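Side-chain contacts in exotoxin A (Pseudomonas aeruginosa, PDB 1IKP), which probably binds host cells, helps itself across a membrane and transfers ADP-ribose from NAD to a host translation factor: residues L141-K144 against L145-A149; I531-L535 against P536-D540. The protein carries 2 engineered substitutions. All blocks are in the same frame, centred on the assembly; numbering follows the deposited sequence.

Contact 1: L141-K144 against L145-A149; sequences LLAK and LARDA
Lys-144 runs alongside the turn that follows its helix and donates from NZ to Asp-148 O at 2.9 Å. With CG anti to the backbone N (chi1 -173°) the chain runs extended to CE, bringing CG close to the same carbonyl, and a bend at chi4 (-56°) swings the ammonium onto it; Asp-61 takes NZ in a salt bridge as well. The Lys-144 carbonyl in turn accepts two backbone N-H groups, from Asp-148 N at 2.9 Å and, from above the carbonyl plane, from Arg-147 N at 3.2 Å. This is the C-terminal end of helix 139-145 in the receptor-binding domain, a beta sandwich of the concanavalin clan, where the chain turns into strand 148-155: Leu-145 rests on Ile-60 of that strand's sheet, Ala-146 on Val-103 and Ile-105 of the other. One turn apart, Leu-141 CD1 meets Leu-145 CG at 4.1 Å. Arg-147 lays CG against Ala-143 O at 3.0 Å. A bend at chi3 brings the guanidinium back over Ala-143, whose CB sits above one face, toward the rim, while NH2 forms a salt bridge with Asp-36.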
ATOM      1  N   LEU A 141       2.711  -0.493 -25.804  1.00 13.41           N
ATOM      2  CA  LEU A 141       1.409   0.151 -25.872  1.00 13.11           C
ATOM      3  C   LEU A 141       1.432   1.478 -25.119  1.00 14.04           C
ATOM      4  O   LEU A 141       0.769   2.416 -25.523  1.00 13.15           O
ATOM      5  CB  LEU A 141       0.321  -0.780 -25.345  1.00 12.58           C
ATOM      6  CG  LEU A 141      -1.141  -0.290 -25.330  1.00 12.47           C
ATOM      7  CD1 LEU A 141      -1.554   0.364 -26.639  1.00 14.79           C
ATOM      8  CD2 LEU A 141      -2.006  -1.502 -25.034  1.00 11.09           C
ATOM      9  N   LEU A 142       2.197   1.579 -24.030  1.00 15.43           N
ATOM     10  CA  LEU A 142       2.278   2.867 -23.329  1.00 16.25           C
ATOM     11  C   LEU A 142       2.872   3.922 -24.252  1.00 18.18           C
ATOM     12  O   LEU A 142       2.447   5.084 -24.263  1.00 19.11           O
ATOM     13  CB  LEU A 142       3.178   2.778 -22.110  1.00 15.91           C
ATOM     14  CG  LEU A 142       2.597   2.212 -20.832  1.00 15.92           C
ATOM     15  CD1 LEU A 142       3.619   2.416 -19.733  1.00 14.20           C
ATOM     16  CD2 LEU A 142       1.281   2.923 -20.459  1.00 14.81           C
ATOM     17  N   ALA A 143       3.898   3.534 -25.001  1.00 17.88           N
ATOM     18  CA  ALA A 143       4.525   4.456 -25.927  1.00 20.20           C
ATOM     19  C   ALA A 143       3.481   4.934 -26.938  1.00 20.60           C
ATOM     20  O   ALA A 143       3.438   6.112 -27.302  1.00 22.98           O
ATOM     21  CB  ALA A 143       5.684   3.768 -26.642  1.00 21.57           C
ATOM     22  N   LYS A 144       2.625   4.024 -27.389  1.00 18.42           N
ATOM     23  CA  LYS A 144       1.599   4.401 -28.352  1.00 19.17           C
ATOM     24  C   LYS A 144       0.565   5.333 -27.728  1.00 18.88           C
ATOM     25  O   LYS A 144       0.119   6.288 -28.356  1.00 20.48           O
ATOM     26  CB  LYS A 144       0.896   3.160 -28.903  1.00 20.35           C
ATOM     27  CG  LYS A 144      -0.069   3.474 -30.032  1.00 24.04           C
ATOM     28  CD  LYS A 144      -0.738   2.222 -30.575  1.00 25.24           C
ATOM     29  CE  LYS A 144      -1.483   2.520 -31.869  1.00 25.80           C
ATOM     30  NZ  LYS A 144      -2.496   3.620 -31.704  1.00 27.89           N
ATOM     31  N   LEU A 145       0.179   5.052 -26.491  1.00 19.17           N
ATOM     32  CA  LEU A 145      -0.790   5.904 -25.815  1.00 19.03           C
ATOM     33  C   LEU A 145      -0.244   7.308 -25.575  1.00 20.19           C
ATOM     34  O   LEU A 145      -1.022   8.267 -25.514  1.00 23.91           O
ATOM     35  CB  LEU A 145      -1.210   5.275 -24.485  1.00 17.24           C
ATOM     36  CG  LEU A 145      -1.986   3.966 -24.637  1.00 13.67           C
ATOM     37  CD1 LEU A 145      -2.199   3.355 -23.277  1.00 16.22           C
ATOM     38  CD2 LEU A 145      -3.330   4.224 -25.311  1.00 16.18           C
ATOM     39  N   ALA A 146       1.080   7.437 -25.465  1.00 20.80           N
ATOM     40  CA  ALA A 146       1.727   8.733 -25.214  1.00 23.55           C
ATOM     41  C   ALA A 146       2.118   9.491 -26.478  1.00 26.22           C
ATOM     42  O   ALA A 146       2.752  10.557 -26.390  1.00 25.88           O
ATOM     43  CB  ALA A 146       2.961   8.538 -24.346  1.00 25.85           C
ATOM     44  N   ARG A 147       1.768   8.955 -27.644  1.00 26.03           N
ATOM     45  CA  ARG A 147       2.119   9.633 -28.885  1.00 30.74           C
ATOM     46  C   ARG A 147       1.003   9.673 -29.920  1.00 28.53           C
ATOM     47  O   ARG A 147       0.712  10.733 -30.477  1.00 26.76           O
ATOM     48  CB  ARG A 147       3.370   9.002 -29.501  1.00 45.48           C
ATOM     49  CG  ARG A 147       3.223   7.547 -29.891  1.00 57.66           C
ATOM     50  CD  ARG A 147       4.545   6.994 -30.383  1.00 65.35           C
ATOM     51  NE  ARG A 147       5.593   7.156 -29.380  1.00 69.74           N
ATOM     52  CZ  ARG A 147       6.846   6.740 -29.532  1.00 72.35           C
ATOM     53  NH1 ARG A 147       7.215   6.132 -30.651  1.00 73.85           N
ATOM     54  NH2 ARG A 147       7.731   6.933 -28.562  1.00 73.37           N
ATOM     55  N   ASP A 148       0.371   8.532 -30.172  1.00 26.56           N
ATOM     56  CA  ASP A 148      -0.685   8.480 -31.169  1.00 26.79           C
ATOM     57  C   ASP A 148      -1.716   7.412 -30.862  1.00 24.40           C
ATOM     58  O   ASP A 148      -1.442   6.221 -30.986  1.00 25.65           O
ATOM     59  CB  ASP A 148      -0.072   8.233 -32.553  1.00 36.01           C
ATOM     60  CG  ASP A 148      -1.117   8.124 -33.650  1.00 43.53           C
ATOM     61  OD1 ASP A 148      -2.012   8.992 -33.721  1.00 47.34           O
ATOM     62  OD2 ASP A 148      -1.030   7.173 -34.455  1.00 46.76           O
ATOM     63  N   ALA A 149      -2.888   7.860 -30.430  1.00 20.09           N
ATOM     64  CA  ALA A 149      -4.009   6.970 -30.121  1.00 18.80           C
ATOM     65  C   ALA A 149      -5.293   7.713 -30.475  1.00 17.73           C
ATOM     66  O   ALA A 149      -5.297   8.940 -30.573  1.00 19.18           O
ATOM     67  CB  ALA A 149      -3.999   6.586 -28.633  1.00 18.32           C
TER

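Contact 2: I531-L535 against P536-D540; sequences IGHPL and PLRLD
Pro-536 follows Leu-535 through a cis peptide bond, in the loop joining helix 523-531 to strand 541-545 of the ADP-ribosyltransferase domain, whose second half comes back against His-533. The carbonyl of Pro-536 comes in at the edge of the imidazole, with O in the ring plane and 3.3 Å from His-533 CE1. The end of the Leu-537 side chain comes back to the first segment: CD2 lies 4.0 Å from Ile-531 CG2, the two side chains crossing at about a right angle, and CG packs against Leu-535 CD2. Arg-538 is extended from CG to NE and slides over the His-533 ring in the opposite direction to the histidine side chain. Its guanidinium stacks on one imidazole face, centres 3.8 Å apart and planes at 25°, and its CD makes a CH-pi contact with the same ring; Ile-531 CD1 covers the opposite face near the rim. The imidazole is thus sandwiched, and its rotation is fixed at both nitrogens, ND1 donating to Pro-534 O at 2.6 Å from above that carbonyl's plane. Leu-539 is the centre of an inverse gamma turn, which brings Asp-540 round to face the histidine. The Asp-540 carboxylate lies nearly coplanar with the ring and takes His-533 NE2 on the syn lone pair of OD2 at 2.7 Å. Donation from both ring nitrogens is consistent with an imidazolium, which the carboxylate would favour in spite of the arginine above it. OD1 is occupied too, accepting Arg-538 N, so the same aspartate holds the backbone that carries the stacked arginine. A water completes the closure, donating to Asp-540 OD2 and to Ile-531 O, each at 2.7 Å.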
ATOM      1  N   ILE A 531      -9.414  -0.879  28.386  1.00 17.65           N
ATOM      2  CA  ILE A 531      -9.535  -0.387  27.020  1.00 18.67           C
ATOM      3  C   ILE A 531     -10.968  -0.003  26.648  1.00 18.56           C
ATOM      4  O   ILE A 531     -11.185   0.725  25.686  1.00 19.40           O
ATOM      5  CB  ILE A 531      -8.938  -1.402  25.997  1.00 17.74           C
ATOM      6  CG1 ILE A 531      -9.797  -2.669  25.912  1.00 19.96           C
ATOM      7  CG2 ILE A 531      -7.491  -1.723  26.396  1.00 15.52           C
ATOM      8  CD1 ILE A 531      -9.215  -3.769  25.023  1.00 20.06           C
ATOM      9  N   GLY A 532     -11.939  -0.488  27.426  1.00 20.72           N
ATOM     10  CA  GLY A 532     -13.325  -0.119  27.182  1.00 21.28           C
ATOM     11  C   GLY A 532     -14.073  -0.835  26.078  1.00 21.91           C
ATOM     12  O   GLY A 532     -15.080  -0.320  25.563  1.00 23.34           O
ATOM     13  N   HIS A 533     -13.594  -2.015  25.713  1.00 21.00           N
ATOM     14  CA  HIS A 533     -14.230  -2.820  24.679  1.00 20.39           C
ATOM     15  C   HIS A 533     -13.678  -4.233  24.727  1.00 20.93           C
ATOM     16  O   HIS A 533     -12.655  -4.496  25.357  1.00 21.41           O
ATOM     17  CB  HIS A 533     -14.002  -2.208  23.288  1.00 20.14           C
ATOM     18  CG  HIS A 533     -12.577  -2.255  22.820  1.00 21.79           C
ATOM     19  ND1 HIS A 533     -11.972  -3.414  22.379  1.00 20.28           N
ATOM     20  CD2 HIS A 533     -11.642  -1.281  22.717  1.00 21.86           C
ATOM     21  CE1 HIS A 533     -10.725  -3.149  22.026  1.00 22.22           C
ATOM     22  NE2 HIS A 533     -10.500  -1.863  22.220  1.00 19.69           N
ATOM     23  N   PRO A 534     -14.357  -5.179  24.074  1.00 22.29           N
ATOM     24  CA  PRO A 534     -13.849  -6.550  24.104  1.00 20.45           C
ATOM     25  C   PRO A 534     -12.524  -6.694  23.359  1.00 20.03           C
ATOM     26  O   PRO A 534     -12.285  -6.000  22.374  1.00 19.65           O
ATOM     27  CB  PRO A 534     -14.954  -7.352  23.409  1.00 22.27           C
ATOM     28  CG  PRO A 534     -16.183  -6.527  23.629  1.00 23.68           C
ATOM     29  CD  PRO A 534     -15.683  -5.117  23.438  1.00 22.56           C
ATOM     30  N   LEU A 535     -11.686  -7.616  23.820  1.00 22.00           N
ATOM     31  CA  LEU A 535     -10.420  -7.888  23.149  1.00 21.27           C
ATOM     32  C   LEU A 535     -10.809  -8.578  21.840  1.00 22.09           C
ATOM     33  O   LEU A 535     -11.924  -9.090  21.711  1.00 22.31           O
ATOM     34  CB  LEU A 535      -9.561  -8.812  24.013  1.00 21.38           C
ATOM     35  CG  LEU A 535      -8.852  -8.062  25.143  1.00 19.94           C
ATOM     36  CD1 LEU A 535      -8.328  -9.027  26.197  1.00 21.19           C
ATOM     37  CD2 LEU A 535      -7.717  -7.253  24.543  1.00 18.91           C
ATOM     38  N   PRO A 536      -9.897  -8.634  20.864  1.00 19.04           N
ATOM     39  CA  PRO A 536      -8.522  -8.125  20.899  1.00 18.19           C
ATOM     40  C   PRO A 536      -8.377  -6.604  20.854  1.00 16.04           C
ATOM     41  O   PRO A 536      -9.339  -5.860  20.656  1.00 18.69           O
ATOM     42  CB  PRO A 536      -7.891  -8.784  19.683  1.00 18.04           C
ATOM     43  CG  PRO A 536      -9.025  -8.789  18.697  1.00 19.47           C
ATOM     44  CD  PRO A 536     -10.178  -9.276  19.567  1.00 19.48           C
ATOM     45  N   LEU A 537      -7.143  -6.152  21.060  1.00 14.23           N
ATOM     46  CA  LEU A 537      -6.812  -4.738  21.011  1.00 14.52           C
ATOM     47  C   LEU A 537      -7.058  -4.201  19.592  1.00 12.76           C
ATOM     48  O   LEU A 537      -6.874  -4.926  18.607  1.00 14.71           O
ATOM     49  CB  LEU A 537      -5.338  -4.560  21.391  1.00 13.17           C
ATOM     50  CG  LEU A 537      -4.981  -4.971  22.816  1.00 14.20           C
ATOM     51  CD1 LEU A 537      -3.488  -5.245  22.915  1.00 15.42           C
ATOM     52  CD2 LEU A 537      -5.395  -3.867  23.772  1.00 13.28           C
ATOM     53  N   ARG A 538      -7.456  -2.936  19.508  1.00 13.07           N
ATOM     54  CA  ARG A 538      -7.725  -2.258  18.235  1.00 14.43           C
ATOM     55  C   ARG A 538      -6.746  -1.069  18.138  1.00 14.33           C
ATOM     56  O   ARG A 538      -5.551  -1.296  17.915  1.00 13.54           O
ATOM     57  CB  ARG A 538      -9.196  -1.785  18.197  1.00 20.09           C
ATOM     58  CG  ARG A 538     -10.216  -2.922  18.328  1.00 25.95           C
ATOM     59  CD  ARG A 538     -11.647  -2.407  18.558  1.00 25.97           C
ATOM     60  NE  ARG A 538     -12.525  -3.443  19.109  1.00 29.11           N
ATOM     61  CZ  ARG A 538     -13.782  -3.234  19.498  1.00 28.72           C
ATOM     62  NH1 ARG A 538     -14.319  -2.025  19.392  1.00 28.99           N
ATOM     63  NH2 ARG A 538     -14.496  -4.230  20.012  1.00 29.35           N
ATOM     64  N   LEU A 539      -7.212   0.175  18.276  1.00 13.71           N
ATOM     65  CA  LEU A 539      -6.282   1.318  18.253  1.00 14.54           C
ATOM     66  C   LEU A 539      -5.888   1.585  19.711  1.00 14.76           C
ATOM     67  O   LEU A 539      -6.081   2.669  20.243  1.00 16.66           O
ATOM     68  CB  LEU A 539      -6.926   2.563  17.630  1.00 15.27           C
ATOM     69  CG  LEU A 539      -7.070   2.485  16.107  1.00 14.03           C
ATOM     70  CD1 LEU A 539      -7.878   3.685  15.655  1.00 17.81           C
ATOM     71  CD2 LEU A 539      -5.706   2.446  15.418  1.00 15.75           C
ATOM     72  N   ASP A 540      -5.369   0.549  20.359  1.00 14.02           N
ATOM     73  CA  ASP A 540      -4.953   0.640  21.753  1.00 12.37           C
ATOM     74  C   ASP A 540      -3.896  -0.394  22.050  1.00 13.29           C
ATOM     75  O   ASP A 540      -3.585  -1.237  21.201  1.00 11.75           O
ATOM     76  CB  ASP A 540      -6.157   0.523  22.713  1.00 15.63           C
ATOM     77  CG  ASP A 540      -7.198  -0.465  22.246  1.00 15.27           C
ATOM     78  OD1 ASP A 540      -6.859  -1.557  21.796  1.00 14.75           O
ATOM     79  OD2 ASP A 540      -8.395  -0.132  22.352  1.00 20.45           O
TER
HETATM   80  O   HOH W   1      -9.475   1.811  23.850  1.00 21.25           O

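Contacts 1 and 2 lie on opposite sides of the centre of the chain, in the receptor-binding and the catalytic regions respectively; their centres are 52 Å apart and their nearest atoms about 36 Å, so neither touches the other. Both occur where a helix ends and the chain heads for a strand, but by different means: residues 141-149 make the change in a short turn held by backbone hydrogen bonds and one lysine, residues 531-540 in a longer loop organised round one imidazole. The ligand near contact 1 is a bound sodium ion, about 8 Å from the Leu-141 side chain. Contact 2 belongs to the enzymatic part of the toxin, directly ahead of strand 541-545 in its four-stranded mixed sheet.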